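Local coordinates for probable sugar ABC transporter, sugar-binding protein (Streptococcus pneumoniae, PDB 2W7Y) that binds the blood-group A-trisaccharide and probably delivers such glycans to an ABC transporter for uptake, at residues P295-A300 with K379-V384. Sequence-based numbering, arbitrary orientation.
Sequences PGIYPA and KNAKAV
Ile297 and Ala381 meet in a small surface contact without hydrogen bonds, part apolar and part methylene against carbonyl, between two loops of a solute-binding protein fold that lead into neighbouring parallel strands of one mixed sheet. It is a worked example of loops brought together by the pairing of the strands they lead into. Residues 295-300 leave strand 293-296 and lead into strand 302-306; residues 379-384 link the end of helix 366-379 to strand 383-385, which runs parallel to 302-306. Ala383 pairs through its backbone with Gly301 and Ala303, so the two loops are set side by side, and together they bury 137 Å².

The apolar half of the contact rests on one methyl. Both side chains leave the backbone facing the opposite loop, and CD1 of Ile297 comes to 3.9 Å from CB of Ala381 and 4.2 Å from its CA. With chi1 at 56°, CG1 of Ile297 is placed between the backbone N and the carbonyl carbon; CD1 is anti to CA (chi2 168°), and this carries it outward to the alanine while CG2 stands beside the backbone N. Ala303 of strand 302-306 touches both side chains, giving the pair a common neighbour from the sheet.

The second half involves a lysine, chiefly through its carbon chain, with no hydrogen bond from the ammonium group. CA of Ala300 lies 7.6 Å from CA of Lys382, and the chain of Lys382, extended beyond CG, passes alongside the Ala300 carbonyl. Ala300 itself has a positive phi of 65° and is tied by its backbone to Trp179. Lys382 CB lies 4.1 Å from Ala300 O. Lys382 CD is nearer, 3.9 Å from Ala300 O, and Lys382 NZ ends 4.4 Å from Ala300 O, beyond hydrogen-bonding distance.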
loop_
_atom_site.group_PDB
_atom_site.type_symbol
_atom_site.label_atom_id
_atom_site.label_comp_id
_atom_site.label_asym_id
_atom_site.label_seq_id
_atom_site.Cartn_x
_atom_site.Cartn_y
_atom_site.Cartn_z
ATOM N N PRO A 295 13.450 2.408 9.811
ATOM C CA PRO A 295 13.021 2.617 8.430
ATOM C C PRO A 295 14.187 2.785 7.449
ATOM O O PRO A 295 15.234 3.330 7.801
ATOM C CB PRO A 295 12.198 3.905 8.508
ATOM C CG PRO A 295 12.719 4.627 9.690
ATOM C CD PRO A 295 13.240 3.602 10.653
ATOM N N GLY A 296 13.987 2.302 6.229
ATOM C CA GLY A 296 14.891 2.562 5.124
ATOM C C GLY A 296 14.087 2.576 3.845
ATOM O O GLY A 296 12.867 2.441 3.875
ATOM N N ILE A 297 14.762 2.738 2.715
ATOM C CA ILE A 297 14.102 2.620 1.412
ATOM C C ILE A 297 14.854 1.632 0.519
ATOM O O ILE A 297 15.818 1.001 0.957
ATOM C CB ILE A 297 13.875 4.001 0.709
ATOM C CG1 ILE A 297 15.193 4.772 0.547
ATOM C CG2 ILE A 297 12.828 4.828 1.466
ATOM C CD1 ILE A 297 15.108 5.968 -0.374
ATOM N N TYR A 298 14.410 1.517 -0.728
ATOM C CA TYR A 298 14.883 0.491 -1.652
ATOM C C TYR A 298 16.147 0.919 -2.405
ATOM O O TYR A 298 16.431 2.117 -2.484
ATOM C CB TYR A 298 13.747 0.114 -2.614
ATOM C CG TYR A 298 12.529 -0.430 -1.897
ATOM C CD1 TYR A 298 12.341 -1.803 -1.745
ATOM C CD2 TYR A 298 11.578 0.431 -1.346
ATOM C CE1 TYR A 298 11.226 -2.304 -1.077
ATOM C CE2 TYR A 298 10.468 -0.055 -0.678
ATOM C CZ TYR A 298 10.296 -1.421 -0.543
ATOM O OH TYR A 298 9.195 -1.903 0.128
ATOM N N PRO A 299 16.925 -0.060 -2.936
ATOM C CA PRO A 299 18.187 0.202 -3.647
ATOM C C PRO A 299 18.102 1.313 -4.692
ATOM O O PRO A 299 17.063 1.485 -5.342
ATOM C CB PRO A 299 18.487 -1.132 -4.328
ATOM C CG PRO A 299 17.872 -2.139 -3.449
ATOM C CD PRO A 299 16.645 -1.508 -2.861
ATOM N N ALA A 300 19.207 2.045 -4.837
ATOM C CA ALA A 300 19.307 3.222 -5.711
ATOM C C ALA A 300 18.406 4.389 -5.276
ATOM O O ALA A 300 18.036 5.235 -6.090
ATOM C CB ALA A 300 19.069 2.840 -7.186
ATOM N N LYS A 379 9.810 10.955 1.206
ATOM C CA LYS A 379 9.722 12.322 0.674
ATOM C C LYS A 379 11.045 12.824 0.089
ATOM O O LYS A 379 11.051 13.730 -0.749
ATOM C CB LYS A 379 9.239 13.290 1.759
ATOM C CG LYS A 379 7.750 13.215 2.061
ATOM C CD LYS A 379 7.361 14.231 3.128
ATOM C CE LYS A 379 5.847 14.378 3.255
ATOM N NZ LYS A 379 5.221 14.899 1.999
ATOM N N ASN A 380 12.155 12.236 0.533
ATOM C CA ASN A 380 13.492 12.654 0.098
ATOM C C ASN A 380 14.225 11.587 -0.722
ATOM O O ASN A 380 15.447 11.645 -0.893
ATOM C CB ASN A 380 14.334 13.100 1.299
ATOM C CG ASN A 380 13.840 14.402 1.900
ATOM O OD1 ASN A 380 14.207 15.488 1.449
ATOM N ND2 ASN A 380 13.002 14.297 2.927
ATOM N N ALA A 381 13.463 10.619 -1.223
ATOM C CA ALA A 381 13.978 9.588 -2.121
ATOM C C ALA A 381 14.452 10.209 -3.434
ATOM O O ALA A 381 13.899 11.222 -3.886
ATOM C CB ALA A 381 12.903 8.541 -2.388
ATOM N N LYS A 382 15.483 9.609 -4.028
ATOM C CA LYS A 382 16.000 10.042 -5.326
ATOM C C LYS A 382 14.947 9.858 -6.416
ATOM O O LYS A 382 14.820 10.683 -7.316
ATOM C CB LYS A 382 17.262 9.260 -5.695
ATOM C CG LYS A 382 18.474 9.533 -4.816
ATOM C CD LYS A 382 19.648 8.676 -5.264
ATOM C CE LYS A 382 20.670 8.474 -4.150
ATOM N NZ LYS A 382 21.548 7.298 -4.441
ATOM N N ALA A 383 14.200 8.763 -6.328
ATOM C CA ALA A 383 13.102 8.486 -7.242
ATOM C C ALA A 383 11.940 7.898 -6.473
ATOM O O ALA A 383 12.127 7.147 -5.512
ATOM C CB ALA A 383 13.541 7.536 -8.349
ATOM N N VAL A 384 10.734 8.238 -6.899
ATOM C CA VAL A 384 9.545 7.728 -6.251
ATOM C C VAL A 384 8.568 7.175 -7.302
ATOM O O VAL A 384 8.332 7.810 -8.340
ATOM C CB VAL A 384 8.943 8.801 -5.290
ATOM C CG1 VAL A 384 7.693 9.478 -5.861
ATOM C CG2 VAL A 384 8.712 8.213 -3.908
#